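Local coordinates for protein glycerol dehydratase (Clostridium butyricum, PDB 1R9D) that dehydrates glycerol without coenzyme B12, probably by radical chemistry as a member of the pyruvate formate-lyase-like glycyl radical family, at residues E30-I35 with S83-E88; E186-N191 with K200-L205; A286-Y291 with N356-M361; P641-V646 with K773-D778. All coordinates share one frame; numbering follows the deposited sequence.

Contact 1 of 4, residues E30-I35 with S83-E88; sequences ERAILI and SQVFPE
A bidentate, end-on salt bridge with an aromatic ring over one face of the guanidinium ties the start of helix 30-40 to an extended loop between helices 47-61 and 92-97, and Arg31 and Glu88 carry it. The arginine uses both terminal nitrogens, NH2 bonding to Glu88 OE1 at 2.7 Å and NH1 to Glu88 OE2 at 3.1 Å, each oxygen offering its syn lone pair. The two flat groups are nearly coplanar, 19° apart. Arg31 can reach this far because its chain is extended from CG to NE, with CG anti to the backbone N (chi1 -175°). The ring is that of Phe86: the guanidinium stacks on it with centres 3.8 Å apart, CD2 of the ring sits over the guanidinium centre, and CD of Arg31 adds a CH-pi contact. NH1 also donates to Val85 O at 3.2 Å, so salt bridge, stack and carbonyl together fix the rotation of the cation.

At the first turn of the helix, the N-H of Arg31 approaches Gln84 OE1 from above the side-chain carbonyl plane, at 3.0 Å from N to OE1. A water joins the same OE1 to the backbone N atoms of Ala32 and Val85. Apolar packing fills in alongside, with Ala32 CB on Val85 CB at 3.9 Å and Ile35 CG2 against the Pro87 ring.

Arg51 of helix 47-61 gives Glu88 a second positive partner, while Arg31 NE donates to the carbonyl of Ile276. Helix 47-61 packs on Arg31 and Ile35, and helix 113-125 packs on Ala32 and Pro87.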
# COMPACT_ATOMS: atom_id res chain seq x y z
N GLU A 30 15.96 -7.80 -23.77
CA GLU A 30 14.62 -7.48 -24.25
C GLU A 30 13.59 -7.27 -23.14
O GLU A 30 12.95 -6.21 -23.07
CB GLU A 30 14.11 -8.57 -25.20
CG GLU A 30 14.60 -8.48 -26.65
CD GLU A 30 16.07 -8.80 -26.82
OE1 GLU A 30 16.60 -9.63 -26.05
OE2 GLU A 30 16.70 -8.22 -27.73
N ARG A 31 13.42 -8.26 -22.26
CA ARG A 31 12.44 -8.10 -21.19
C ARG A 31 12.69 -6.88 -20.32
O ARG A 31 11.76 -6.13 -20.01
CB ARG A 31 12.38 -9.35 -20.30
CG ARG A 31 11.27 -9.26 -19.25
CD ARG A 31 11.33 -10.39 -18.22
NE ARG A 31 10.25 -10.29 -17.24
CZ ARG A 31 10.21 -9.43 -16.23
NH1 ARG A 31 11.20 -8.57 -16.04
NH2 ARG A 31 9.17 -9.42 -15.40
N ALA A 32 13.94 -6.67 -19.93
CA ALA A 32 14.30 -5.54 -19.08
C ALA A 32 13.90 -4.21 -19.70
O ALA A 32 13.38 -3.32 -19.03
CB ALA A 32 15.79 -5.55 -18.79
N ILE A 33 14.15 -4.08 -21.00
CA ILE A 33 13.81 -2.85 -21.71
C ILE A 33 12.30 -2.64 -21.75
O ILE A 33 11.81 -1.54 -21.52
CB ILE A 33 14.38 -2.88 -23.15
CG1 ILE A 33 15.87 -2.48 -23.15
CG2 ILE A 33 13.63 -1.89 -24.04
CD1 ILE A 33 16.74 -3.32 -22.25
N LEU A 34 11.56 -3.71 -22.03
CA LEU A 34 10.11 -3.64 -22.12
C LEU A 34 9.38 -3.32 -20.82
O LEU A 34 8.45 -2.51 -20.81
CB LEU A 34 9.57 -4.94 -22.71
CG LEU A 34 9.92 -5.20 -24.18
CD1 LEU A 34 9.41 -6.56 -24.60
CD2 LEU A 34 9.30 -4.11 -25.06
N ILE A 35 9.78 -3.94 -19.71
CA ILE A 35 9.11 -3.66 -18.45
C ILE A 35 9.42 -2.22 -18.01
O ILE A 35 8.58 -1.56 -17.40
CB ILE A 35 9.52 -4.66 -17.33
CG1 ILE A 35 8.58 -4.51 -16.13
CG2 ILE A 35 10.96 -4.43 -16.91
CD1 ILE A 35 8.71 -5.61 -15.09
N SER A 83 18.96 -16.41 -20.05
CA SER A 83 18.14 -15.70 -19.07
C SER A 83 17.80 -14.24 -19.38
O SER A 83 18.64 -13.48 -19.87
CB SER A 83 18.84 -15.76 -17.71
OG SER A 83 18.19 -14.94 -16.73
N GLN A 84 16.56 -13.86 -19.09
CA GLN A 84 16.12 -12.48 -19.27
C GLN A 84 16.48 -11.81 -17.94
O GLN A 84 16.93 -12.48 -17.00
CB GLN A 84 14.60 -12.39 -19.49
CG GLN A 84 14.07 -12.91 -20.82
CD GLN A 84 14.46 -12.03 -22.01
OE1 GLN A 84 14.81 -10.87 -21.85
NE2 GLN A 84 14.37 -12.59 -23.21
N VAL A 85 16.26 -10.50 -17.86
CA VAL A 85 16.57 -9.73 -16.66
C VAL A 85 15.28 -9.24 -16.00
O VAL A 85 14.35 -8.81 -16.68
CB VAL A 85 17.47 -8.53 -17.01
CG1 VAL A 85 17.71 -7.67 -15.78
CG2 VAL A 85 18.79 -9.03 -17.57
N PHE A 86 15.24 -9.31 -14.67
CA PHE A 86 14.07 -8.90 -13.89
C PHE A 86 14.48 -7.78 -12.92
O PHE A 86 14.61 -7.99 -11.71
CB PHE A 86 13.51 -10.11 -13.12
CG PHE A 86 12.97 -11.19 -14.03
CD1 PHE A 86 13.82 -11.92 -14.85
CD2 PHE A 86 11.60 -11.43 -14.10
CE1 PHE A 86 13.32 -12.87 -15.74
CE2 PHE A 86 11.09 -12.38 -14.98
CZ PHE A 86 11.95 -13.10 -15.81
N PRO A 87 14.66 -6.56 -13.45
CA PRO A 87 15.06 -5.38 -12.69
C PRO A 87 14.11 -4.91 -11.60
O PRO A 87 14.51 -4.13 -10.74
CB PRO A 87 15.24 -4.32 -13.78
CG PRO A 87 14.17 -4.69 -14.75
CD PRO A 87 14.32 -6.19 -14.84
N GLU A 88 12.87 -5.39 -11.63
CA GLU A 88 11.88 -4.99 -10.63
C GLU A 88 12.20 -5.52 -9.23
O GLU A 88 11.71 -4.99 -8.24
CB GLU A 88 10.48 -5.47 -11.03
CG GLU A 88 10.31 -6.98 -11.14
CD GLU A 88 10.37 -7.49 -12.57
OE1 GLU A 88 9.38 -8.12 -13.01
OE2 GLU A 88 11.40 -7.28 -13.25
O HOH W 1 15.19 -11.94 -25.95
O HOH W 2 15.79 -9.10 -20.22

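Contact 2 of 4, residues E186-N191 with K200-L205; sequences EQLEKN and KKEKFL
Leu188 overlaps Leu205 across an antiparallel helical hairpin, in which helices 169-190 and 197-230 are joined by a short connection. The segment axes come within 10.1 Å at an angle of 167°, and this is the hairpin's closed end. Side by side, the two leucines slide past each other in opposite directions. Leu188 CD1 lies 3.4 Å from Leu205 CD1 and 3.5 Å from Leu205 CB. This tight approach is doubtful, as is the conformation of Leu188, whose chi1 of -137° lies away from the staggered positions.

Leu205 CD1 is the common meeting point: Gln187 CG touches it at 3.8 Å, and the Asn191 side chain crosses that of Leu205 at about a right angle. No hydrogen bond joins the segments, so the contact depends on shape, with Ile530 of helix 529-532 packing on both Gln187 and Leu205. The neighbouring face of helix 197-230 looks to the second subunit, where Glu202 and Lys203 pack on Thr140 and Met139 of that chain.

Polar ends are paired within segment 186-191 instead. Gln187 NE2 donates to Asn191 OD1 at 3.0 Å, from above the asparagine's carbonyl plane, while Asn191 ND2 rests 3.7 Å from Leu205 CD1.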
# COMPACT_ATOMS: atom_id res chain seq x y z
N GLU A 186 -17.12 -13.07 -13.73
CA GLU A 186 -18.27 -13.47 -12.92
C GLU A 186 -18.11 -12.96 -11.49
O GLU A 186 -19.09 -12.54 -10.87
CB GLU A 186 -18.41 -15.00 -12.89
CG GLU A 186 -18.63 -15.63 -14.26
CD GLU A 186 -18.80 -17.14 -14.18
OE1 GLU A 186 -18.05 -17.79 -13.41
OE2 GLU A 186 -19.67 -17.69 -14.90
N GLN A 187 -16.89 -13.00 -10.97
CA GLN A 187 -16.63 -12.53 -9.61
C GLN A 187 -16.85 -11.03 -9.54
O GLN A 187 -17.34 -10.49 -8.54
CB GLN A 187 -15.20 -12.88 -9.19
CG GLN A 187 -14.89 -12.62 -7.72
CD GLN A 187 -15.73 -13.48 -6.79
OE1 GLN A 187 -15.73 -14.70 -6.88
NE2 GLN A 187 -16.44 -12.83 -5.87
N LEU A 188 -16.47 -10.35 -10.61
CA LEU A 188 -16.62 -8.91 -10.72
C LEU A 188 -18.10 -8.56 -10.57
O LEU A 188 -18.46 -7.56 -9.94
CB LEU A 188 -16.08 -8.46 -12.08
CG LEU A 188 -15.20 -7.21 -12.21
CD1 LEU A 188 -14.26 -7.09 -11.03
CD2 LEU A 188 -14.42 -7.30 -13.52
N GLU A 189 -18.97 -9.39 -11.15
CA GLU A 189 -20.41 -9.16 -11.06
C GLU A 189 -20.95 -9.47 -9.66
O GLU A 189 -21.88 -8.81 -9.19
CB GLU A 189 -21.15 -10.00 -12.10
CG GLU A 189 -21.06 -9.43 -13.50
CD GLU A 189 -21.50 -7.98 -13.56
OE1 GLU A 189 -22.68 -7.70 -13.24
OE2 GLU A 189 -20.67 -7.12 -13.91
N LYS A 190 -20.38 -10.47 -9.01
CA LYS A 190 -20.81 -10.83 -7.67
C LYS A 190 -20.37 -9.75 -6.68
O LYS A 190 -21.01 -9.56 -5.64
CB LYS A 190 -20.20 -12.17 -7.25
CG LYS A 190 -20.59 -13.35 -8.12
CD LYS A 190 -19.93 -14.63 -7.62
CE LYS A 190 -20.25 -15.81 -8.52
NZ LYS A 190 -19.64 -17.08 -8.01
N ASN A 191 -19.29 -9.06 -7.01
CA ASN A 191 -18.74 -8.02 -6.16
C ASN A 191 -19.36 -6.63 -6.31
O ASN A 191 -19.06 -5.73 -5.53
CB ASN A 191 -17.23 -7.90 -6.38
CG ASN A 191 -16.46 -9.08 -5.80
OD1 ASN A 191 -17.05 -9.99 -5.23
ND2 ASN A 191 -15.14 -9.05 -5.94
N LYS A 200 -10.39 -2.05 -4.36
CA LYS A 200 -9.11 -2.69 -4.64
C LYS A 200 -9.30 -4.08 -5.25
O LYS A 200 -8.50 -4.50 -6.08
CB LYS A 200 -8.26 -2.78 -3.37
CG LYS A 200 -7.69 -1.44 -2.94
CD LYS A 200 -6.86 -1.56 -1.68
CE LYS A 200 -6.36 -0.21 -1.21
NZ LYS A 200 -5.56 -0.31 0.04
N LYS A 201 -10.35 -4.79 -4.85
CA LYS A 201 -10.60 -6.12 -5.40
C LYS A 201 -10.92 -5.98 -6.88
O LYS A 201 -10.54 -6.83 -7.70
CB LYS A 201 -11.78 -6.79 -4.68
CG LYS A 201 -11.58 -7.02 -3.19
CD LYS A 201 -12.74 -7.83 -2.61
CE LYS A 201 -12.82 -7.72 -1.10
NZ LYS A 201 -11.56 -8.12 -0.43
N GLU A 202 -11.62 -4.91 -7.23
CA GLU A 202 -11.99 -4.65 -8.61
C GLU A 202 -10.73 -4.50 -9.46
O GLU A 202 -10.63 -5.06 -10.55
CB GLU A 202 -12.87 -3.40 -8.67
CG GLU A 202 -13.40 -3.04 -10.05
CD GLU A 202 -12.52 -2.03 -10.75
OE1 GLU A 202 -11.51 -2.45 -11.37
OE2 GLU A 202 -12.82 -0.82 -10.68
N LYS A 203 -9.76 -3.74 -8.96
CA LYS A 203 -8.52 -3.54 -9.70
C LYS A 203 -7.78 -4.86 -9.87
O LYS A 203 -7.19 -5.11 -10.92
CB LYS A 203 -7.63 -2.52 -8.98
CG LYS A 203 -8.25 -1.12 -8.90
CD LYS A 203 -8.86 -0.69 -10.24
CE LYS A 203 -9.61 0.62 -10.11
NZ LYS A 203 -10.42 0.94 -11.32
N PHE A 204 -7.81 -5.70 -8.85
CA PHE A 204 -7.15 -6.99 -8.93
C PHE A 204 -7.80 -7.88 -9.99
O PHE A 204 -7.11 -8.50 -10.81
CB PHE A 204 -7.18 -7.73 -7.59
CG PHE A 204 -6.68 -9.15 -7.68
CD1 PHE A 204 -5.32 -9.42 -7.81
CD2 PHE A 204 -7.58 -10.22 -7.72
CE1 PHE A 204 -4.86 -10.72 -7.98
CE2 PHE A 204 -7.13 -11.53 -7.89
CZ PHE A 204 -5.77 -11.78 -8.02
N LEU A 205 -9.12 -7.96 -9.98
CA LEU A 205 -9.82 -8.80 -10.94
C LEU A 205 -9.61 -8.32 -12.38
O LEU A 205 -9.44 -9.13 -13.29
CB LEU A 205 -11.31 -8.88 -10.60
CG LEU A 205 -11.60 -9.67 -9.32
CD1 LEU A 205 -13.08 -9.58 -8.98
CD2 LEU A 205 -11.18 -11.12 -9.51

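Contact 3 of 4, residues A286-Y291 with N356-M361; sequences ARFDQY and NKVSYM
Asp289 and Ser359 face each other between the first turns of helices 288-298 and 357-369. CG of Asp289 lies between its backbone N and carbonyl carbon (chi1 67°), on the way to OD2 meeting the serine. Ser359 OG donates to Asp289 OD2 at 2.7 Å, reaching the anti lone pair of the carboxylate, the one turned away from the other oxygen. A capping box fixes Ser359 and Asn356 against each other: the same OG accepts the N-H of Asn356 at 2.9 Å, and Asn356 OD1 receives Ser359 N at 3.0 Å and, more weakly, Val358 N.

The amide of Asn356 thus works in two directions. With OD1 turned into its own helix, ND2 points across and donates to Asp289 O at 3.0 Å, approaching from well above the plane of that carbonyl. A water that accepts from ND2 donates to Gln290 OE1; the two amide planes are 30° apart. Beside this polar network Val358 CG1 lies 3.7 Å from Asp289 CA, and it meets Phe288 CD2 at 4.1 Å with the two side chains about at a right angle.

Asp289 OD2 also accepts from Gly345 N, and Gln290 NE2 is held chiefly by the carbonyl of Ala354. Strand 341-344, outermost within this chain in its five-stranded mixed sheet, packs through Leu342 and Val344 on Phe288 and Asp289, while Tyr293 of helix 288-298 packs on Asn356 and Val358.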
# COMPACT_ATOMS: atom_id res chain seq x y z
N ALA A 286 4.77 -30.53 -10.49
CA ALA A 286 4.19 -31.42 -9.49
C ALA A 286 3.60 -32.70 -10.09
O ALA A 286 4.27 -33.38 -10.85
CB ALA A 286 3.14 -30.68 -8.67
N ARG A 287 2.34 -33.02 -9.76
CA ARG A 287 1.72 -34.26 -10.22
C ARG A 287 1.29 -34.32 -11.68
O ARG A 287 0.13 -34.55 -12.00
CB ARG A 287 0.52 -34.61 -9.33
CG ARG A 287 0.84 -34.60 -7.84
CD ARG A 287 -0.22 -35.33 -7.03
NE ARG A 287 -0.05 -36.79 -7.08
CZ ARG A 287 -0.88 -37.65 -6.50
NH1 ARG A 287 -1.94 -37.20 -5.83
NH2 ARG A 287 -0.65 -38.96 -6.56
N PHE A 288 2.27 -34.14 -12.56
CA PHE A 288 2.08 -34.15 -14.01
C PHE A 288 1.31 -35.38 -14.48
O PHE A 288 0.41 -35.28 -15.32
CB PHE A 288 3.46 -34.12 -14.67
CG PHE A 288 3.44 -33.96 -16.17
CD1 PHE A 288 3.29 -32.70 -16.75
CD2 PHE A 288 3.64 -35.06 -17.00
CE1 PHE A 288 3.34 -32.55 -18.14
CE2 PHE A 288 3.70 -34.92 -18.39
CZ PHE A 288 3.55 -33.66 -18.96
N ASP A 289 1.65 -36.55 -13.94
CA ASP A 289 0.99 -37.78 -14.33
C ASP A 289 -0.50 -37.81 -13.99
O ASP A 289 -1.29 -38.46 -14.67
CB ASP A 289 1.71 -38.99 -13.72
CG ASP A 289 1.59 -39.06 -12.20
OD1 ASP A 289 1.45 -38.00 -11.55
OD2 ASP A 289 1.66 -40.18 -11.66
N GLN A 290 -0.89 -37.08 -12.95
CA GLN A 290 -2.29 -37.06 -12.55
C GLN A 290 -3.17 -36.15 -13.41
O GLN A 290 -4.29 -36.54 -13.76
CB GLN A 290 -2.40 -36.66 -11.08
CG GLN A 290 -1.66 -37.62 -10.15
CD GLN A 290 -2.11 -39.06 -10.31
OE1 GLN A 290 -3.30 -39.35 -10.21
NE2 GLN A 290 -1.17 -39.96 -10.56
N TYR A 291 -2.70 -34.96 -13.76
CA TYR A 291 -3.53 -34.08 -14.58
C TYR A 291 -3.35 -34.27 -16.09
O TYR A 291 -4.17 -33.81 -16.88
CB TYR A 291 -3.36 -32.60 -14.19
CG TYR A 291 -1.95 -32.03 -14.20
CD1 TYR A 291 -1.29 -31.74 -15.39
CD2 TYR A 291 -1.29 -31.75 -13.00
CE1 TYR A 291 -0.01 -31.18 -15.40
CE2 TYR A 291 -0.01 -31.19 -12.99
CZ TYR A 291 0.62 -30.91 -14.19
OH TYR A 291 1.89 -30.37 -14.18
N ASN A 356 -0.28 -44.54 -13.12
CA ASN A 356 -0.90 -44.65 -14.43
C ASN A 356 0.13 -44.67 -15.56
O ASN A 356 1.34 -44.57 -15.31
CB ASN A 356 -1.95 -43.54 -14.67
CG ASN A 356 -1.35 -42.15 -14.67
OD1 ASN A 356 -0.36 -41.88 -15.35
ND2 ASN A 356 -1.97 -41.24 -13.93
N LYS A 357 -0.34 -44.82 -16.79
CA LYS A 357 0.55 -44.88 -17.95
C LYS A 357 1.53 -43.72 -18.04
O LYS A 357 2.71 -43.93 -18.35
CB LYS A 357 -0.28 -44.96 -19.23
CG LYS A 357 0.55 -45.13 -20.49
CD LYS A 357 1.25 -46.48 -20.52
CE LYS A 357 2.00 -46.69 -21.83
NZ LYS A 357 2.65 -48.03 -21.89
N VAL A 358 1.06 -42.50 -17.79
CA VAL A 358 1.92 -41.32 -17.85
C VAL A 358 2.99 -41.38 -16.77
O VAL A 358 4.08 -40.85 -16.94
CB VAL A 358 1.10 -40.02 -17.71
CG1 VAL A 358 2.03 -38.81 -17.75
CG2 VAL A 358 0.08 -39.91 -18.83
N SER A 359 2.67 -42.02 -15.65
CA SER A 359 3.64 -42.15 -14.56
C SER A 359 4.89 -42.81 -15.13
O SER A 359 6.01 -42.35 -14.91
CB SER A 359 3.10 -43.04 -13.43
OG SER A 359 1.86 -42.59 -12.92
N TYR A 360 4.69 -43.90 -15.87
CA TYR A 360 5.80 -44.63 -16.46
C TYR A 360 6.46 -43.90 -17.62
O TYR A 360 7.66 -44.04 -17.85
CB TYR A 360 5.33 -46.03 -16.90
CG TYR A 360 5.06 -46.96 -15.74
CD1 TYR A 360 3.76 -47.30 -15.37
CD2 TYR A 360 6.12 -47.49 -14.99
CE1 TYR A 360 3.51 -48.14 -14.27
CE2 TYR A 360 5.89 -48.33 -13.90
CZ TYR A 360 4.59 -48.65 -13.55
OH TYR A 360 4.37 -49.48 -12.47
N MET A 361 5.68 -43.12 -18.37
CA MET A 361 6.25 -42.39 -19.49
C MET A 361 7.18 -41.29 -18.99
O MET A 361 8.12 -40.89 -19.67
CB MET A 361 5.14 -41.78 -20.36
CG MET A 361 4.32 -42.83 -21.09
SD MET A 361 3.21 -42.10 -22.30
CE MET A 361 1.80 -41.76 -21.29
O HOH W 3 -4.43 -41.25 -12.33

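Contact 4 of 4, residues P641-V646 with K773-D778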
# COMPACT_ATOMS: atom_id res chain seq x y z
N PRO A 641 20.13 -28.11 1.70
CA PRO A 641 21.06 -27.02 1.43
C PRO A 641 21.31 -26.52 0.02
O PRO A 641 22.08 -25.57 -0.15
CB PRO A 641 22.35 -27.58 1.99
CG PRO A 641 22.31 -28.98 1.38
CD PRO A 641 20.81 -29.40 1.47
N SER A 642 20.71 -27.14 -0.99
CA SER A 642 21.01 -26.75 -2.37
C SER A 642 22.53 -26.97 -2.44
O SER A 642 23.00 -28.06 -2.13
CB SER A 642 20.66 -25.29 -2.63
OG SER A 642 20.78 -25.00 -4.02
N SER A 643 23.31 -25.96 -2.83
CA SER A 643 24.76 -26.13 -2.88
C SER A 643 25.46 -25.23 -1.86
O SER A 643 26.69 -25.11 -1.87
CB SER A 643 25.31 -25.83 -4.29
OG SER A 643 25.09 -24.48 -4.69
N ILE A 644 24.69 -24.63 -0.95
CA ILE A 644 25.24 -23.70 0.02
C ILE A 644 26.09 -24.28 1.16
O ILE A 644 26.78 -23.53 1.85
CB ILE A 644 24.13 -22.81 0.64
CG1 ILE A 644 24.72 -21.48 1.12
CG2 ILE A 644 23.47 -23.52 1.82
CD1 ILE A 644 23.68 -20.44 1.51
N ASN A 645 26.06 -25.60 1.35
CA ASN A 645 26.86 -26.19 2.42
C ASN A 645 28.35 -25.95 2.21
O ASN A 645 29.12 -25.88 3.17
CB ASN A 645 26.57 -27.69 2.55
CG ASN A 645 26.89 -28.47 1.29
OD1 ASN A 645 26.29 -28.26 0.24
ND2 ASN A 645 27.85 -29.38 1.40
N VAL A 646 28.77 -25.81 0.96
CA VAL A 646 30.17 -25.55 0.65
C VAL A 646 30.48 -24.09 1.01
O VAL A 646 31.42 -23.81 1.74
CB VAL A 646 30.48 -25.80 -0.84
CG1 VAL A 646 31.92 -25.40 -1.16
CG2 VAL A 646 30.26 -27.28 -1.16
N LYS A 773 34.35 -25.80 -9.21
CA LYS A 773 35.17 -26.90 -8.70
C LYS A 773 34.93 -27.21 -7.22
O LYS A 773 35.03 -28.37 -6.81
CB LYS A 773 36.66 -26.60 -8.91
CG LYS A 773 37.56 -27.76 -8.54
CD LYS A 773 39.04 -27.39 -8.64
CE LYS A 773 39.92 -28.54 -8.18
NZ LYS A 773 41.37 -28.20 -8.26
N SER A 774 34.63 -26.19 -6.44
CA SER A 774 34.39 -26.38 -5.01
C SER A 774 33.21 -27.32 -4.76
O SER A 774 33.22 -28.12 -3.83
CB SER A 774 34.13 -25.04 -4.33
OG SER A 774 32.96 -24.41 -4.84
N ILE A 775 32.19 -27.22 -5.61
CA ILE A 775 31.01 -28.06 -5.50
C ILE A 775 31.31 -29.43 -6.10
O ILE A 775 30.85 -30.46 -5.59
CB ILE A 775 29.81 -27.41 -6.21
CG1 ILE A 775 29.49 -26.07 -5.53
CG2 ILE A 775 28.59 -28.33 -6.19
CD1 ILE A 775 28.52 -25.19 -6.29
N GLN A 776 32.08 -29.46 -7.18
CA GLN A 776 32.44 -30.73 -7.81
C GLN A 776 33.20 -31.57 -6.79
O GLN A 776 32.94 -32.77 -6.64
CB GLN A 776 33.33 -30.52 -9.03
CG GLN A 776 32.69 -29.78 -10.18
CD GLN A 776 33.63 -29.72 -11.38
OE1 GLN A 776 34.85 -29.64 -11.21
NE2 GLN A 776 33.06 -29.74 -12.58
N ASN A 777 34.16 -30.94 -6.11
CA ASN A 777 34.97 -31.64 -5.12
C ASN A 777 34.17 -32.12 -3.91
O ASN A 777 34.47 -33.16 -3.35
CB ASN A 777 36.13 -30.75 -4.65
CG ASN A 777 37.16 -30.52 -5.74
OD1 ASN A 777 37.25 -31.30 -6.69
ND2 ASN A 777 37.95 -29.46 -5.59
N ASP A 778 33.16 -31.35 -3.51
CA ASP A 778 32.35 -31.76 -2.37
C ASP A 778 31.60 -33.04 -2.72
O ASP A 778 31.51 -33.96 -1.90
CB ASP A 778 31.35 -30.65 -1.99
CG ASP A 778 30.59 -30.96 -0.71
OD1 ASP A 778 29.35 -30.88 -0.71
OD2 ASP A 778 31.25 -31.28 0.31
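Different choices of chi1 direct CG of Asn645 and CG of Asp778 into a tip-to-tip meeting: the first stands between its backbone N and carbonyl carbon (60°), whereas the second is anti to its backbone N (-173°). The contact involves the start of helix 644-650, entered through a type II' beta turn from Pro641 to Ile644, and helix 773-781 near the C-terminus. It joins helix 644-650 to a helix more than a hundred residues later in the chain.

Asn645 ND2 donates to Asp778 OD1 at 3.0 Å. The acceptor lies in the amide plane, but the donor comes from above the carboxylate, 40° out of its plane, and the two flat groups are turned 51° apart. Each has a further partner: ND2 also bonds to the carbonyl of Leu665, and Asp778 OD2 forms a salt bridge with Arg673, its stronger polar link. That positive charge probably favours the ionised carboxylate.

Val646 fills the middle of the interface with its two methyl groups divided between successive turns of helix 773-781. CG1 lies 3.9 Å from Ser774 CB, and CG2 lies 3.6 Å from Asp778 CB, the valine and aspartate sliding past each other in opposite directions.

Ser643 lies on the side of the bound glycerol, its side chain about 8 Å away, and touches Tyr764, next to the predicted radical site Gly763. Its OG is engaged by Lys331 O and Gly334 N, while its CB meets Ile775 CD1 at 3.8 Å.

Chemistry follows position in these four contacts, which share no helix or strand and do not touch one another. Contacts 1, 3 and 4 are buried and rely on directed polar bonds: a charged pair over a ring in contact 1, a serine-carboxylate and an amide-carbonyl bond across two helix starts in contact 3, and a single amide-carboxylate bond beside a valine in contact 4. Contact 2, at the surface, has no bond across it and is held by leucine packing; it is also the one whose segments reach the second subunit. It joins consecutive helices, whereas contact 4 bridges well over a hundred residues and lies nearest the chain's centre, about 48 Å from contact 2 between centres.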